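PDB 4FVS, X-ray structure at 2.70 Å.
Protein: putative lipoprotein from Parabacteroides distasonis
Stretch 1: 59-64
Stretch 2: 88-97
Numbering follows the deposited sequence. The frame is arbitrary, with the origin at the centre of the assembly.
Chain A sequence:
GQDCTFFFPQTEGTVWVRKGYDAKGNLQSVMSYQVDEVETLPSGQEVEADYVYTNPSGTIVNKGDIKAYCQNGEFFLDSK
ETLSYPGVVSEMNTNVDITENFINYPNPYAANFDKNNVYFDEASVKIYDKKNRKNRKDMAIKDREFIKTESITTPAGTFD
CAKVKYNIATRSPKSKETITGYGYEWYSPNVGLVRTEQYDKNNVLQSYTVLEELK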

# COMPACT_ATOMS: atom_id res chain seq x y z
N THR A 59 -8.61 -17.76 8.30
CA THR A 59 -8.77 -17.07 9.59
C THR A 59 -8.34 -15.59 9.46
O THR A 59 -7.39 -15.29 8.75
N ILE A 60 -9.08 -14.67 10.10
CA ILE A 60 -8.83 -13.23 10.05
C ILE A 60 -7.58 -12.88 10.86
O ILE A 60 -7.45 -13.33 12.01
N VAL A 61 -6.67 -12.06 10.28
CA VAL A 61 -5.44 -11.62 10.95
C VAL A 61 -5.54 -10.11 11.17
O VAL A 61 -4.91 -9.60 12.09
N ASN A 62 -6.30 -9.39 10.35
CA ASN A 62 -6.51 -7.96 10.53
C ASN A 62 -7.68 -7.52 9.70
O ASN A 62 -7.94 -8.07 8.64
N LYS A 63 -8.38 -6.52 10.20
CA LYS A 63 -9.52 -5.92 9.54
C LYS A 63 -9.53 -4.46 9.93
O LYS A 63 -9.10 -4.10 11.04
N GLY A 64 -9.99 -3.62 9.01
CA GLY A 64 -10.07 -2.19 9.19
C GLY A 64 -10.58 -1.51 7.95
O GLY A 64 -11.12 -2.17 7.06
N VAL A 88 4.98 -7.60 7.23
CA VAL A 88 4.21 -6.81 8.20
C VAL A 88 2.93 -7.62 8.65
O VAL A 88 2.72 -7.83 9.86
N VAL A 89 2.10 -8.06 7.67
CA VAL A 89 0.78 -8.73 7.84
C VAL A 89 0.90 -10.07 8.68
O VAL A 89 -0.05 -10.38 9.42
N SER A 90 2.03 -10.81 8.59
CA SER A 90 2.27 -12.05 9.36
C SER A 90 2.42 -11.71 10.87
O SER A 90 1.88 -12.41 11.74
N GLU A 91 3.11 -10.60 11.14
CA GLU A 91 3.32 -10.04 12.48
C GLU A 91 1.99 -9.40 12.98
O GLU A 91 2.02 -8.34 13.63
N MSE A 92 0.81 -10.02 12.66
CA MSE A 92 -0.44 -9.35 12.98
C MSE A 92 -1.57 -10.23 13.45
O MSE A 92 -1.80 -11.34 12.96
N ASN A 93 -2.31 -9.62 14.38
CA ASN A 93 -3.55 -10.04 15.00
C ASN A 93 -4.51 -8.84 14.86
O ASN A 93 -4.09 -7.80 14.36
N THR A 94 -5.77 -9.00 15.23
CA THR A 94 -6.77 -7.95 15.00
C THR A 94 -6.61 -6.74 15.94
O THR A 94 -7.18 -5.69 15.65
N ASN A 95 -5.80 -6.87 17.02
CA ASN A 95 -5.53 -5.77 17.95
C ASN A 95 -4.44 -4.86 17.41
O ASN A 95 -4.26 -3.76 17.91
N VAL A 96 -3.73 -5.32 16.37
CA VAL A 96 -2.66 -4.56 15.74
C VAL A 96 -3.25 -3.43 14.89
O VAL A 96 -4.12 -3.67 14.04
N ASP A 97 -2.81 -2.20 15.16
CA ASP A 97 -3.23 -1.02 14.39
C ASP A 97 -1.99 -0.25 13.92
O ASP A 97 -0.87 -0.52 14.36

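A single side-chain amide, that of Asn62, makes both direct hydrogen bonds between the two stretches. Its ND2 donates to Val96 O at 3.0 Å and to Asn93 O at 3.0 Å. These acceptors are the backbone carbonyls at the two ends of a type I turn, Asn93 to Val96. Asn93 O also accepts the turn's own bond, from Val96 N at 3.2 Å. The amide therefore ties this turn to the first stretch. Asn62 is buried, with chi1 t. Its CA-to-CB bond points sideways, but the end of the side chain comes nearer to the turn. Its OD1 is satisfied elsewhere in the structure.

The backbones also come close, without bonding. Val61 O lies 3.0 Å from Asn93 O; both are acceptors. Val61 O is 3.3 Å from Thr94 N, but the angle is poor.

Met92 is a selenomethionine, and its CA-to-CB bond points toward the first stretch. Its chi1 of -92° falls between wells; chi2 and chi3 are t. The chain reaches Asn62, with SE 3.8 Å from CG of that residue. Val61, rotamer m, points sideways. Its CG2 meets Val89 CG1 at 3.8 Å, an apolar contact, and its CB sits 3.6 Å from Met92 O. Val89 is t and buried.

Lys63 starts sideways with chi1 p, and its end comes nearer to the second stretch. There NZ lies 3.5 Å from Thr94 CG2, a contact with a methyl group. Thr94 has an off-well chi1 of -32°.

Asn93 points away, with chi1 p. Its OD1 instead accepts from Asn95 N at 2.8 Å, within its own stretch.

One water bridges the stretches. Water 1 donates to Val96 O at 3.3 Å and, weakly, to Lys63 O at 3.4 Å.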

# COMPACT_ATOMS: atom_id res chain seq x y z
CB THR A 59 -7.99 -17.79 10.69
OG1 THR A 59 -6.65 -18.02 10.24
CG2 THR A 59 -8.59 -19.11 11.09
CB ILE A 60 -10.07 -12.43 10.55
CG1 ILE A 60 -11.35 -12.86 9.81
CG2 ILE A 60 -9.83 -10.91 10.41
CD1 ILE A 60 -12.65 -12.64 10.53
CB VAL A 61 -4.13 -12.02 10.24
CG1 VAL A 61 -4.13 -13.51 9.94
CG2 VAL A 61 -3.89 -11.22 8.97
CB ASN A 62 -5.27 -7.12 10.17
CG ASN A 62 -5.18 -5.81 10.92
OD1 ASN A 62 -5.30 -4.70 10.36
ND2 ASN A 62 -4.98 -5.91 12.23
CB LYS A 63 -10.86 -6.65 9.87
CG LYS A 63 -11.22 -6.70 11.35
CD LYS A 63 -12.66 -7.11 11.60
CE LYS A 63 -13.04 -7.00 13.07
NZ LYS A 63 -12.61 -8.18 13.86
CB VAL A 88 3.82 -5.40 7.61
CG1 VAL A 88 2.82 -4.66 8.48
CG2 VAL A 88 5.03 -4.53 7.36
CB VAL A 89 0.05 -8.97 6.48
CG1 VAL A 89 -1.24 -9.75 6.67
CG2 VAL A 89 -0.23 -7.64 5.78
CB SER A 90 3.51 -12.78 8.84
OG SER A 90 4.69 -11.99 8.90
CB GLU A 91 4.46 -8.99 12.39
CG GLU A 91 5.85 -9.57 12.22
CD GLU A 91 6.34 -10.28 13.46
OE1 GLU A 91 6.92 -9.59 14.33
OE2 GLU A 91 6.07 -11.49 13.60
CB MSE A 92 -0.96 -8.60 11.77
CG MSE A 92 -0.51 -7.19 11.69
SE MSE A 92 -1.46 -6.47 10.19
CE MSE A 92 -0.88 -4.64 10.09
CB ASN A 93 -3.34 -10.52 16.43
CG ASN A 93 -2.93 -9.46 17.40
OD1 ASN A 93 -3.74 -8.64 17.80
ND2 ASN A 93 -1.68 -9.50 17.85
CB THR A 94 -8.17 -8.51 15.08
OG1 THR A 94 -8.11 -9.86 14.60
CG2 THR A 94 -9.15 -7.72 14.22
CB ASN A 95 -5.12 -6.29 19.33
CG ASN A 95 -6.19 -7.06 20.03
OD1 ASN A 95 -7.39 -6.73 19.96
ND2 ASN A 95 -5.76 -8.10 20.75
CB VAL A 96 -1.74 -5.48 14.93
CG1 VAL A 96 -0.64 -4.69 14.25
CG2 VAL A 96 -1.14 -6.55 15.82
CB ASP A 97 -4.17 -0.12 15.21
CG ASP A 97 -5.29 0.51 14.37
OD1 ASP A 97 -5.07 0.73 13.15
OD2 ASP A 97 -6.37 0.76 14.93
O HOH W 1 -6.81 -2.26 12.79